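Long-range contacts in increased recombination centers protein 6 (Saccharomyces cerevisiae, PDB 3UC9), which acts as a clathrin coat accessory factor related to small G proteins and is also involved in gross chromosomal rearrangements and telomere healing: residues Leu23-Asn28 and Arg100-Gly105; Leu31-His36 and Ile106-Asp111; Thr55-Val60 and Tyr77-Lys82. All blocks are in the same frame, centred on the assembly; numbering follows the deposited sequence.

Interaction 1: residues Leu23-Asn28 and Arg100-Gly105; sequences LQYPQN and RNVMAG
The side-chain amides of Gln24 and Gln27 converge on a single backbone oxygen, Asn101 O, with NE2 at 3.0 Å in both cases. This oxygen lies in the link between helix 97-101 and strand 103-110 of the Rossmann-like sheet, and the contact illustrates how an irregular N-terminal arm can be held by one backbone carbonyl near the start of an inner strand of such a fold. The two donors approach Asn101 O from opposite faces of its plane, Gln24 from 37° and Gln27 from 50° out of it, so neither bond lies on a lone pair, although both are fairly straight at the hydrogen. Each bond also lies close to the plane of the donating amide.

The second N-H of Gln24 NE2 goes to Tyr25 O at 2.8 Å, this time in the carbonyl plane. A bend in the Gln24 chain, chi2 61°, folds the amide back over its own backbone and lets one nitrogen serve both carbonyls. Gln27 instead reaches out extended. Its OE1 bonds to Asn131, while Gln24 OE1 makes a weak bond to His129, so the oxygen end of Gln27 is held as well, that of Gln24 only weakly.

Beyond the bonds, Gln27 CD passes 3.3 Å from Met103 O, an oxygen that also accepts a bond from Thr132. Val102 packs against the arm: its CG1 meets Tyr25 CB at 3.5 Å and Pro26 O at 3.7 Å, while the Tyr25 ring leads away from the contact and has Leu23 CD2 over one face. The backbone of Val102 and Ala104 pairs with Lys29, where the arm enters strand 29-35. Just before that point, the methyl CB of Ala104 presses against Gln27 O at 3.4 Å.

Interaction 2: residues Leu31-His36 and Ile106-Asp111; sequences LVLSDH and IILITD
Strands 31-35 and 106-110 run parallel with a 22° twist, Leu31 beside Ile106 and Leu33 beside Leu108, and are laced by Ile107 N to Leu31 O (2.8 Å), Leu33 N to Ile107 O (2.9 Å) and Ile109 N to Leu33 O (2.8 Å).

Among the side chains, Leu33 and Leu108 lie alongside each other and point the same way, their CD2 and CD1 methyls 3.8 Å apart. Next along this face, Ile106 folds its chain at chi2, -67°, which swings CD1 back across to Leu31 CB at 3.6 Å. Helix 84-91 covers the leucines, Trp87 touching Leu31 and Leu33 and Ile84 touching Leu108. The other face carries Val32, Ile107 and Ile109, with Val32 CG1 and Ile109 CG1 4.2 Å apart, beneath Phe45 and Leu46 of helix 39-50.

Farther along, polar groups take over. Thr110 OG1 donates to Asp35 OD1 at 2.7 Å, meeting the carboxylate on its syn side but 33° out of its plane; the two side chains cross at about a right angle, and Thr115 is a second partner of the threonine hydroxyl. Asp111 then caps the helix that follows. Two adjacent parallel strands in the core, sandwiched between helices and leading into polar loops at their C-terminal edge, are typical of a Rossmann-like alpha/beta sheet, consistent with the relation to small G proteins.

Interaction 3: residues Thr55-Val60 and Tyr77-Lys82; sequences TGISIV and YIDSCK
The beta hairpin formed by strands 59-66 and 71-81 lies at the edge of the sheet, and here its open end brings Ile59 opposite Tyr77 as a non-hydrogen-bonded antiparallel pair. Next to that pair, Ile78 N donates to Ser58 O at 2.9 Å in a nearly straight bond. The return bond, Ser58 N to Ile78 O, is weak, at 3.2 Å and strongly bent, so pairing is less regular here, on the approach to strand 59-66.

Ile59 CD1 reaches Tyr77 CD1 at 3.5 Å, and its CG2 lies by the neighbouring CE1, the two side chains crossing obliquely. Ile78 touches Gly56 O with CG2 (3.4 Å) and Val60 CG2 with CD1 (4.1 Å), and Leu46 of helix 39-50 also packs on it. Farther out, Ile57 CD1 packs tightly on Ser80 CB at 3.5 Å. Ser80 OG itself bonds to Asn39, and Asp79 OD2 to Trp87. The contact thus belongs to an antiparallel hairpin at the edge of an otherwise parallel sheet, in strand order 2-3-1-4-5-6, consistent with the antiparallel edge hairpin of small G proteins.

In the fold
Following the chain from the N terminus, the arm 23-28 leads into strand 29-35, and the chain returns to each only some 70 residues later: interaction 1 closes on 100-105 and interaction 2 on 106-111. Because their segments alternate, these two loops cross, and they are joined directly where Leu31 N probably donates to Gly105 O. Interaction 3 is nested inside both, joining the open end of the hairpin of 59-66 and 71-81. Strand 29-35 lies between, bonding on one side to 103-110 and on the other to 71-81, with Val32 N meeting Tyr77 O. Together the contacts link the N-terminal arm, the sheet core and its hairpin edge.

Interaction 1: residues Leu23-Asn28 and Arg100-Gly105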
ATOM      1  N   LEU A  23       0.112 -19.377 -15.088  1.00 31.64           N
ATOM      2  CA  LEU A  23       0.587 -18.110 -15.660  1.00 28.03           C
ATOM      3  C   LEU A  23       0.708 -17.047 -14.582  1.00 25.05           C
ATOM      4  O   LEU A  23      -0.200 -16.887 -13.772  1.00 23.24           O
ATOM      5  CB  LEU A  23      -0.383 -17.607 -16.734  1.00 27.35           C
ATOM      6  CG  LEU A  23       0.030 -16.340 -17.483  1.00 25.41           C
ATOM      7  CD1 LEU A  23       1.209 -16.622 -18.385  1.00 25.80           C
ATOM      8  CD2 LEU A  23      -1.124 -15.784 -18.292  1.00 27.47           C
ATOM      9  N   GLN A  24       1.825 -16.323 -14.573  1.00 24.67           N
ATOM     10  CA  GLN A  24       1.939 -15.103 -13.777  1.00 23.74           C
ATOM     11  C   GLN A  24       1.551 -13.935 -14.674  1.00 21.89           C
ATOM     12  O   GLN A  24       2.260 -13.619 -15.631  1.00 20.38           O
ATOM     13  CB  GLN A  24       3.354 -14.897 -13.223  1.00 22.95           C
ATOM     14  CG  GLN A  24       3.563 -13.544 -12.513  1.00 23.56           C
ATOM     15  CD  GLN A  24       2.653 -13.370 -11.301  1.00 25.25           C
ATOM     16  OE1 GLN A  24       2.691 -14.174 -10.365  1.00 26.08           O
ATOM     17  NE2 GLN A  24       1.819 -12.337 -11.326  1.00 20.97           N
ATOM     18  N   TYR A  25       0.422 -13.307 -14.351  1.00 21.54           N
ATOM     19  CA  TYR A  25      -0.098 -12.184 -15.125  1.00 22.08           C
ATOM     20  C   TYR A  25       0.766 -10.970 -14.812  1.00 20.68           C
ATOM     21  O   TYR A  25       1.429 -10.927 -13.760  1.00 19.49           O
ATOM     22  CB  TYR A  25      -1.554 -11.874 -14.737  1.00 22.95           C
ATOM     23  CG  TYR A  25      -2.624 -12.827 -15.239  1.00 22.74           C
ATOM     24  CD1 TYR A  25      -3.712 -12.345 -15.958  1.00 28.10           C
ATOM     25  CD2 TYR A  25      -2.581 -14.196 -14.964  1.00 24.45           C
ATOM     26  CE1 TYR A  25      -4.714 -13.194 -16.415  1.00 28.45           C
ATOM     27  CE2 TYR A  25      -3.586 -15.059 -15.421  1.00 27.95           C
ATOM     28  CZ  TYR A  25      -4.650 -14.545 -16.140  1.00 27.62           C
ATOM     29  OH  TYR A  25      -5.652 -15.371 -16.586  1.00 32.18           O
ATOM     30  N   PRO A  26       0.766  -9.971 -15.707  1.00 19.30           N
ATOM     31  CA  PRO A  26       1.467  -8.736 -15.375  1.00 18.59           C
ATOM     32  C   PRO A  26       0.979  -8.209 -14.030  1.00 16.85           C
ATOM     33  O   PRO A  26      -0.225  -8.061 -13.817  1.00 17.38           O
ATOM     34  CB  PRO A  26       1.090  -7.793 -16.519  1.00 19.63           C
ATOM     35  CG  PRO A  26       0.755  -8.717 -17.659  1.00 20.63           C
ATOM     36  CD  PRO A  26       0.104  -9.898 -17.022  1.00 21.14           C
ATOM     37  N   GLN A  27       1.914  -7.972 -13.119  1.00 16.45           N
ATOM     38  CA  GLN A  27       1.568  -7.621 -11.747  1.00 15.32           C
ATOM     39  C   GLN A  27       1.678  -6.104 -11.587  1.00 15.06           C
ATOM     40  O   GLN A  27       2.647  -5.586 -11.022  1.00 15.06           O
ATOM     41  CB  GLN A  27       2.485  -8.354 -10.768  1.00 15.48           C
ATOM     42  CG  GLN A  27       1.994  -8.297  -9.333  1.00 13.21           C
ATOM     43  CD  GLN A  27       2.918  -9.013  -8.386  1.00 16.59           C
ATOM     44  OE1 GLN A  27       4.033  -8.554  -8.128  1.00 16.54           O
ATOM     45  NE2 GLN A  27       2.469 -10.148  -7.864  1.00 16.51           N
ATOM     46  N   ASN A  28       0.673  -5.392 -12.097  1.00 15.65           N
ATOM     47  CA  ASN A  28       0.730  -3.940 -12.198  1.00 15.82           C
ATOM     48  C   ASN A  28      -0.465  -3.219 -11.589  1.00 15.23           C
ATOM     49  O   ASN A  28      -0.789  -2.093 -11.997  1.00 16.09           O
ATOM     50  CB  ASN A  28       0.917  -3.501 -13.656  1.00 18.50           C
ATOM     51  CG  ASN A  28      -0.314  -3.715 -14.500  1.00 20.67           C
ATOM     52  OD1 ASN A  28      -1.119  -4.619 -14.242  1.00 19.77           O
ATOM     53  ND2 ASN A  28      -0.468  -2.880 -15.534  1.00 26.64           N
ATOM     54  N   ARG A 100      -5.313 -11.201  -6.200  1.00 18.44           N
ATOM     55  CA  ARG A 100      -4.143 -11.071  -5.316  1.00 17.96           C
ATOM     56  C   ARG A 100      -2.855 -11.176  -6.121  1.00 17.68           C
ATOM     57  O   ARG A 100      -1.906 -10.420  -5.905  1.00 14.90           O
ATOM     58  CB  ARG A 100      -4.174 -12.127  -4.210  1.00 18.86           C
ATOM     59  CG  ARG A 100      -5.298 -11.906  -3.208  1.00 20.31           C
ATOM     60  CD  ARG A 100      -5.044 -12.629  -1.869  1.00 19.78           C
ATOM     61  NE  ARG A 100      -4.821 -14.064  -2.033  1.00 22.44           N
ATOM     62  CZ  ARG A 100      -5.771 -14.983  -2.227  1.00 21.62           C
ATOM     63  NH1 ARG A 100      -7.056 -14.647  -2.318  1.00 22.43           N
ATOM     64  NH2 ARG A 100      -5.422 -16.259  -2.356  1.00 25.96           N
ATOM     65  N   ASN A 101      -2.845 -12.072  -7.098  1.00 15.80           N
ATOM     66  CA  ASN A 101      -1.616 -12.328  -7.848  1.00 17.94           C
ATOM     67  C   ASN A 101      -1.189 -11.201  -8.808  1.00 16.35           C
ATOM     68  O   ASN A 101      -0.028 -11.157  -9.233  1.00 17.02           O
ATOM     69  CB  ASN A 101      -1.684 -13.697  -8.540  1.00 18.51           C
ATOM     70  CG  ASN A 101      -1.533 -14.865  -7.554  1.00 20.94           C
ATOM     71  OD1 ASN A 101      -2.094 -15.952  -7.765  1.00 28.48           O
ATOM     72  ND2 ASN A 101      -0.788 -14.648  -6.477  1.00 17.71           N
ATOM     73  N   VAL A 102      -2.095 -10.274  -9.122  1.00 16.74           N
ATOM     74  CA  VAL A 102      -1.729  -9.129  -9.968  1.00 15.83           C
ATOM     75  C   VAL A 102      -1.443  -7.851  -9.174  1.00 15.29           C
ATOM     76  O   VAL A 102      -1.108  -6.822  -9.762  1.00 14.42           O
ATOM     77  CB  VAL A 102      -2.755  -8.851 -11.077  1.00 16.88           C
ATOM     78  CG1 VAL A 102      -2.815 -10.032 -12.040  1.00 17.65           C
ATOM     79  CG2 VAL A 102      -4.134  -8.519 -10.508  1.00 16.86           C
ATOM     80  N   MET A 103      -1.486  -7.932  -7.843  1.00 14.22           N
ATOM     81  CA  MET A 103      -1.180  -6.780  -6.997  1.00 14.51           C
ATOM     82  C   MET A 103       0.329  -6.511  -6.871  1.00 13.23           C
ATOM     83  O   MET A 103       1.074  -7.291  -6.270  1.00 13.83           O
ATOM     84  CB  MET A 103      -1.772  -6.973  -5.591  1.00 15.78           C
ATOM     85  CG  MET A 103      -3.269  -7.252  -5.576  1.00 18.41           C
ATOM     86  SD  MET A 103      -4.246  -6.056  -6.527  1.00 30.38           S
ATOM     87  CE  MET A 103      -3.677  -4.594  -5.819  1.00 17.55           C
ATOM     88  N   ALA A 104       0.776  -5.404  -7.451  1.00 13.93           N
ATOM     89  CA  ALA A 104       2.118  -4.890  -7.217  1.00 14.04           C
ATOM     90  C   ALA A 104       2.224  -4.416  -5.767  1.00 14.26           C
ATOM     91  O   ALA A 104       3.246  -4.625  -5.097  1.00 14.08           O
ATOM     92  CB  ALA A 104       2.434  -3.746  -8.167  1.00 13.93           C
ATOM     93  N   GLY A 105       1.171  -3.763  -5.283  1.00 13.43           N
ATOM     94  CA  GLY A 105       1.153  -3.308  -3.904  1.00 11.93           C
ATOM     95  C   GLY A 105      -0.240  -3.026  -3.379  1.00 13.39           C
ATOM     96  O   GLY A 105      -1.190  -2.859  -4.148  1.00 12.59           O
TER

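Interaction 2: residues Leu31-His36 and Ile106-Asp111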
ATOM      1  N   LEU A  31      -3.626  -1.305  -5.147  1.00 13.31           N
ATOM      2  CA  LEU A  31      -4.890  -1.114  -4.445  1.00 15.97           C
ATOM      3  C   LEU A  31      -4.677  -0.119  -3.308  1.00 16.47           C
ATOM      4  O   LEU A  31      -3.761  -0.275  -2.502  1.00 17.56           O
ATOM      5  CB  LEU A  31      -5.409  -2.448  -3.905  1.00 16.32           C
ATOM      6  CG  LEU A  31      -6.752  -2.571  -3.173  1.00 20.62           C
ATOM      7  CD1 LEU A  31      -7.700  -1.442  -3.467  1.00 27.96           C
ATOM      8  CD2 LEU A  31      -7.391  -3.902  -3.573  1.00 29.83           C
ATOM      9  N   VAL A  32      -5.518   0.909  -3.266  1.00 15.87           N
ATOM     10  CA  VAL A  32      -5.531   1.849  -2.154  1.00 15.25           C
ATOM     11  C   VAL A  32      -6.886   1.703  -1.454  1.00 16.89           C
ATOM     12  O   VAL A  32      -7.931   1.925  -2.054  1.00 17.48           O
ATOM     13  CB  VAL A  32      -5.299   3.293  -2.604  1.00 16.00           C
ATOM     14  CG1 VAL A  32      -5.209   4.211  -1.380  1.00 17.63           C
ATOM     15  CG2 VAL A  32      -4.021   3.399  -3.466  1.00 15.12           C
ATOM     16  N   LEU A  33      -6.834   1.303  -0.189  1.00 15.27           N
ATOM     17  CA  LEU A  33      -7.998   0.957   0.611  1.00 17.18           C
ATOM     18  C   LEU A  33      -8.043   1.839   1.863  1.00 17.39           C
ATOM     19  O   LEU A  33      -6.995   2.178   2.426  1.00 18.38           O
ATOM     20  CB  LEU A  33      -7.901  -0.510   1.029  1.00 17.91           C
ATOM     21  CG  LEU A  33      -8.962  -1.091   1.970  1.00 20.96           C
ATOM     22  CD1 LEU A  33     -10.279  -1.256   1.228  1.00 21.65           C
ATOM     23  CD2 LEU A  33      -8.505  -2.423   2.592  1.00 23.15           C
ATOM     24  N   SER A  34      -9.250   2.213   2.285  1.00 16.80           N
ATOM     25  CA  SER A  34      -9.455   2.799   3.612  1.00 17.25           C
ATOM     26  C   SER A  34     -10.743   2.279   4.216  1.00 17.79           C
ATOM     27  O   SER A  34     -11.651   1.880   3.490  1.00 18.38           O
ATOM     28  CB  SER A  34      -9.504   4.322   3.537  1.00 19.40           C
ATOM     29  OG  SER A  34     -10.656   4.781   2.845  1.00 19.36           O
ATOM     30  N   ASP A  35     -10.824   2.262   5.544  1.00 16.85           N
ATOM     31  CA  ASP A  35     -12.131   2.137   6.177  1.00 18.70           C
ATOM     32  C   ASP A  35     -12.894   3.456   5.980  1.00 18.86           C
ATOM     33  O   ASP A  35     -12.280   4.528   5.780  1.00 18.13           O
ATOM     34  CB  ASP A  35     -12.072   1.688   7.653  1.00 19.10           C
ATOM     35  CG  ASP A  35     -11.057   2.452   8.487  1.00 21.44           C
ATOM     36  OD1 ASP A  35      -9.900   2.600   8.049  1.00 24.21           O
ATOM     37  OD2 ASP A  35     -11.410   2.866   9.613  1.00 23.18           O
ATOM     38  N   HIS A  36     -14.219   3.369   6.039  1.00 18.31           N
ATOM     39  CA  HIS A  36     -15.109   4.462   5.615  1.00 20.26           C
ATOM     40  C   HIS A  36     -14.800   5.840   6.189  1.00 20.50           C
ATOM     41  O   HIS A  36     -14.858   6.821   5.452  1.00 19.58           O
ATOM     42  CB  HIS A  36     -16.580   4.126   5.887  1.00 21.79           C
ATOM     43  CG  HIS A  36     -17.182   3.177   4.899  1.00 26.72           C
ATOM     44  ND1 HIS A  36     -16.888   3.214   3.552  1.00 31.88           N
ATOM     45  CD2 HIS A  36     -18.091   2.186   5.059  1.00 33.93           C
ATOM     46  CE1 HIS A  36     -17.567   2.265   2.931  1.00 38.84           C
ATOM     47  NE2 HIS A  36     -18.303   1.624   3.823  1.00 34.65           N
ATOM     48  N   ILE A 106      -0.328  -2.951  -2.055  1.00 11.79           N
ATOM     49  CA  ILE A 106      -1.557  -2.638  -1.344  1.00 12.61           C
ATOM     50  C   ILE A 106      -1.216  -1.556  -0.355  1.00 12.41           C
ATOM     51  O   ILE A 106      -0.234  -1.692   0.353  1.00 11.84           O
ATOM     52  CB  ILE A 106      -2.084  -3.840  -0.545  1.00 14.04           C
ATOM     53  CG1 ILE A 106      -2.244  -5.077  -1.443  1.00 21.91           C
ATOM     54  CG2 ILE A 106      -3.428  -3.485   0.080  1.00 17.45           C
ATOM     55  CD1 ILE A 106      -3.289  -4.944  -2.464  1.00 29.99           C
ATOM     56  N   ILE A 107      -2.004  -0.481  -0.338  1.00 13.36           N
ATOM     57  CA  ILE A 107      -1.803   0.630   0.595  1.00 13.79           C
ATOM     58  C   ILE A 107      -3.097   0.786   1.382  1.00 14.69           C
ATOM     59  O   ILE A 107      -4.160   0.992   0.801  1.00 16.38           O
ATOM     60  CB  ILE A 107      -1.451   1.967  -0.127  1.00 13.76           C
ATOM     61  CG1 ILE A 107      -0.205   1.802  -0.998  1.00 15.13           C
ATOM     62  CG2 ILE A 107      -1.217   3.080   0.893  1.00 14.43           C
ATOM     63  CD1 ILE A 107       0.139   3.033  -1.889  1.00 14.57           C
ATOM     64  N   LEU A 108      -3.001   0.664   2.703  1.00 15.00           N
ATOM     65  CA  LEU A 108      -4.139   0.831   3.580  1.00 15.46           C
ATOM     66  C   LEU A 108      -3.995   2.156   4.322  1.00 17.74           C
ATOM     67  O   LEU A 108      -2.947   2.431   4.927  1.00 17.51           O
ATOM     68  CB  LEU A 108      -4.227  -0.344   4.558  1.00 16.03           C
ATOM     69  CG  LEU A 108      -5.261  -0.218   5.674  1.00 20.07           C
ATOM     70  CD1 LEU A 108      -6.669  -0.191   5.099  1.00 22.03           C
ATOM     71  CD2 LEU A 108      -5.103  -1.340   6.688  1.00 25.38           C
ATOM     72  N   ILE A 109      -5.037   2.979   4.240  1.00 17.84           N
ATOM     73  CA  ILE A 109      -5.091   4.269   4.913  1.00 18.02           C
ATOM     74  C   ILE A 109      -6.057   4.122   6.090  1.00 17.69           C
ATOM     75  O   ILE A 109      -7.241   3.914   5.882  1.00 17.34           O
ATOM     76  CB  ILE A 109      -5.614   5.378   3.976  1.00 19.13           C
ATOM     77  CG1 ILE A 109      -4.819   5.435   2.662  1.00 22.03           C
ATOM     78  CG2 ILE A 109      -5.575   6.723   4.680  1.00 21.45           C
ATOM     79  CD1 ILE A 109      -3.382   5.750   2.843  1.00 25.86           C
ATOM     80  N   THR A 110      -5.559   4.241   7.318  1.00 17.46           N
ATOM     81  CA  THR A 110      -6.404   4.012   8.485  1.00 18.07           C
ATOM     82  C   THR A 110      -5.857   4.643   9.757  1.00 18.38           C
ATOM     83  O   THR A 110      -4.777   5.235   9.768  1.00 17.88           O
ATOM     84  CB  THR A 110      -6.633   2.489   8.733  1.00 17.78           C
ATOM     85  OG1 THR A 110      -7.710   2.302   9.667  1.00 17.32           O
ATOM     86  CG2 THR A 110      -5.375   1.829   9.264  1.00 20.14           C
ATOM     87  N   ASP A 111      -6.645   4.541  10.816  1.00 16.89           N
ATOM     88  CA  ASP A 111      -6.205   4.908  12.161  1.00 18.56           C
ATOM     89  C   ASP A 111      -5.780   3.591  12.777  1.00 19.04           C
ATOM     90  O   ASP A 111      -6.625   2.789  13.111  1.00 20.87           O
ATOM     91  CB  ASP A 111      -7.359   5.543  12.942  1.00 19.78           C
ATOM     92  CG  ASP A 111      -7.037   5.769  14.409  1.00 23.30           C
ATOM     93  OD1 ASP A 111      -6.010   5.269  14.910  1.00 27.93           O
ATOM     94  OD2 ASP A 111      -7.830   6.458  15.072  1.00 23.57           O
TER

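Interaction 3: residues Thr55-Val60 and Tyr77-Lys82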
ATOM      1  N   THR A  55     -13.062  10.532  -7.425  1.00 60.41           N
ATOM      2  CA  THR A  55     -14.313  10.902  -6.764  1.00 61.23           C
ATOM      3  C   THR A  55     -14.657   9.925  -5.621  1.00 59.65           C
ATOM      4  O   THR A  55     -15.338  10.301  -4.665  1.00 60.67           O
ATOM      5  CB  THR A  55     -15.475  10.971  -7.785  1.00 63.06           C
ATOM      6  OG1 THR A  55     -15.610   9.712  -8.457  1.00 63.00           O
ATOM      7  CG2 THR A  55     -15.218  12.073  -8.818  1.00 64.35           C
ATOM      8  N   GLY A  56     -14.178   8.685  -5.726  1.00 57.30           N
ATOM      9  CA  GLY A  56     -14.402   7.654  -4.708  1.00 54.83           C
ATOM     10  C   GLY A  56     -13.851   6.304  -5.159  1.00 52.55           C
ATOM     11  O   GLY A  56     -12.774   6.240  -5.753  1.00 51.85           O
ATOM     12  N   ILE A  57     -14.602   5.233  -4.895  1.00 50.03           N
ATOM     13  CA  ILE A  57     -14.208   3.864  -5.262  1.00 47.72           C
ATOM     14  C   ILE A  57     -14.297   3.648  -6.783  1.00 45.44           C
ATOM     15  O   ILE A  57     -15.379   3.741  -7.349  1.00 47.59           O
ATOM     16  CB  ILE A  57     -15.123   2.811  -4.576  1.00 48.16           C
ATOM     17  CG1 ILE A  57     -15.044   2.904  -3.044  1.00 48.87           C
ATOM     18  CG2 ILE A  57     -14.741   1.406  -5.009  1.00 49.89           C
ATOM     19  CD1 ILE A  57     -15.988   1.945  -2.335  1.00 48.81           C
ATOM     20  N   SER A  58     -13.162   3.359  -7.425  1.00 41.24           N
ATOM     21  CA  SER A  58     -13.086   3.239  -8.881  1.00 37.24           C
ATOM     22  C   SER A  58     -11.807   2.530  -9.380  1.00 33.07           C
ATOM     23  O   SER A  58     -10.902   2.210  -8.604  1.00 30.19           O
ATOM     24  CB  SER A  58     -13.245   4.620  -9.554  1.00 38.18           C
ATOM     25  OG  SER A  58     -12.400   5.620  -8.996  1.00 38.80           O
ATOM     26  N   ILE A  59     -11.776   2.268 -10.686  1.00 29.56           N
ATOM     27  CA  ILE A  59     -10.634   1.670 -11.363  1.00 27.27           C
ATOM     28  C   ILE A  59     -10.042   2.705 -12.312  1.00 27.06           C
ATOM     29  O   ILE A  59     -10.693   3.113 -13.291  1.00 26.82           O
ATOM     30  CB  ILE A  59     -11.055   0.436 -12.201  1.00 28.09           C
ATOM     31  CG1 ILE A  59     -11.830  -0.580 -11.357  1.00 28.95           C
ATOM     32  CG2 ILE A  59      -9.849  -0.213 -12.844  1.00 25.95           C
ATOM     33  CD1 ILE A  59     -11.101  -1.076 -10.157  1.00 29.73           C
ATOM     34  N   VAL A  60      -8.818   3.136 -12.023  1.00 24.19           N
ATOM     35  CA  VAL A  60      -8.138   4.130 -12.839  1.00 24.82           C
ATOM     36  C   VAL A  60      -6.984   3.468 -13.595  1.00 23.94           C
ATOM     37  O   VAL A  60      -5.938   3.190 -13.018  1.00 22.02           O
ATOM     38  CB  VAL A  60      -7.630   5.298 -11.978  1.00 25.36           C
ATOM     39  CG1 VAL A  60      -7.163   6.451 -12.864  1.00 29.03           C
ATOM     40  CG2 VAL A  60      -8.720   5.759 -11.017  1.00 26.47           C
ATOM     41  N   TYR A  77      -6.537   0.658  -8.221  1.00 17.90           N
ATOM     42  CA  TYR A  77      -7.815   0.186  -7.708  1.00 19.61           C
ATOM     43  C   TYR A  77      -8.096   0.899  -6.388  1.00 19.20           C
ATOM     44  O   TYR A  77      -7.319   0.789  -5.433  1.00 21.14           O
ATOM     45  CB  TYR A  77      -7.774  -1.325  -7.463  1.00 19.98           C
ATOM     46  CG  TYR A  77      -7.603  -2.219  -8.682  1.00 21.71           C
ATOM     47  CD1 TYR A  77      -7.702  -1.732  -9.989  1.00 22.82           C
ATOM     48  CD2 TYR A  77      -7.396  -3.587  -8.518  1.00 23.68           C
ATOM     49  CE1 TYR A  77      -7.554  -2.584 -11.085  1.00 21.40           C
ATOM     50  CE2 TYR A  77      -7.267  -4.440  -9.607  1.00 22.25           C
ATOM     51  CZ  TYR A  77      -7.351  -3.941 -10.881  1.00 26.04           C
ATOM     52  OH  TYR A  77      -7.228  -4.807 -11.948  1.00 24.24           O
ATOM     53  N   ILE A  78      -9.186   1.650  -6.330  1.00 18.73           N
ATOM     54  CA  ILE A  78      -9.550   2.400  -5.134  1.00 18.88           C
ATOM     55  C   ILE A  78     -10.764   1.710  -4.521  1.00 20.00           C
ATOM     56  O   ILE A  78     -11.763   1.472  -5.208  1.00 20.52           O
ATOM     57  CB  ILE A  78      -9.870   3.862  -5.454  1.00 19.81           C
ATOM     58  CG1 ILE A  78      -8.705   4.509  -6.217  1.00 22.45           C
ATOM     59  CG2 ILE A  78     -10.166   4.642  -4.159  1.00 22.44           C
ATOM     60  CD1 ILE A  78      -9.095   5.748  -6.977  1.00 27.05           C
ATOM     61  N   ASP A  79     -10.656   1.341  -3.249  1.00 19.23           N
ATOM     62  CA  ASP A  79     -11.725   0.628  -2.570  1.00 20.51           C
ATOM     63  C   ASP A  79     -11.923   1.196  -1.165  1.00 19.95           C
ATOM     64  O   ASP A  79     -11.092   1.966  -0.651  1.00 17.60           O
ATOM     65  CB  ASP A  79     -11.409  -0.871  -2.493  1.00 21.52           C
ATOM     66  CG  ASP A  79     -12.657  -1.755  -2.409  1.00 25.10           C
ATOM     67  OD1 ASP A  79     -13.799  -1.244  -2.359  1.00 25.04           O
ATOM     68  OD2 ASP A  79     -12.486  -2.995  -2.384  1.00 33.64           O
ATOM     69  N   SER A  80     -13.048   0.819  -0.574  1.00 20.08           N
ATOM     70  CA  SER A  80     -13.415   1.230   0.771  1.00 21.04           C
ATOM     71  C   SER A  80     -14.089   0.063   1.460  1.00 21.97           C
ATOM     72  O   SER A  80     -14.604  -0.846   0.804  1.00 21.15           O
ATOM     73  CB  SER A  80     -14.382   2.412   0.719  1.00 23.02           C
ATOM     74  OG  SER A  80     -14.591   2.964   2.003  1.00 29.14           O
ATOM     75  N   CYS A  81     -14.108   0.101   2.782  1.00 20.69           N
ATOM     76  CA  CYS A  81     -14.788  -0.934   3.549  1.00 22.78           C
ATOM     77  C   CYS A  81     -15.295  -0.377   4.858  1.00 22.12           C
ATOM     78  O   CYS A  81     -14.739   0.580   5.382  1.00 21.63           O
ATOM     79  CB  CYS A  81     -13.847  -2.120   3.799  1.00 22.80           C
ATOM     80  SG  CYS A  81     -12.366  -1.760   4.761  1.00 23.41           S
ATOM     81  N   LYS A  82     -16.366  -0.966   5.384  1.00 23.90           N
ATOM     82  CA  LYS A  82     -16.853  -0.588   6.712  1.00 26.06           C
ATOM     83  C   LYS A  82     -15.943  -1.147   7.799  1.00 26.15           C
ATOM     84  O   LYS A  82     -15.675  -0.469   8.795  1.00 25.80           O
ATOM     85  CB  LYS A  82     -18.289  -1.071   6.943  1.00 27.35           C
ATOM     86  CG  LYS A  82     -18.894  -0.576   8.258  1.00 31.31           C
ATOM     87  CD  LYS A  82     -20.254  -1.215   8.536  1.00 38.26           C
ATOM     88  CE  LYS A  82     -20.592  -1.245  10.032  1.00 41.19           C
ATOM     89  NZ  LYS A  82     -20.598   0.104  10.660  1.00 39.57           N
TER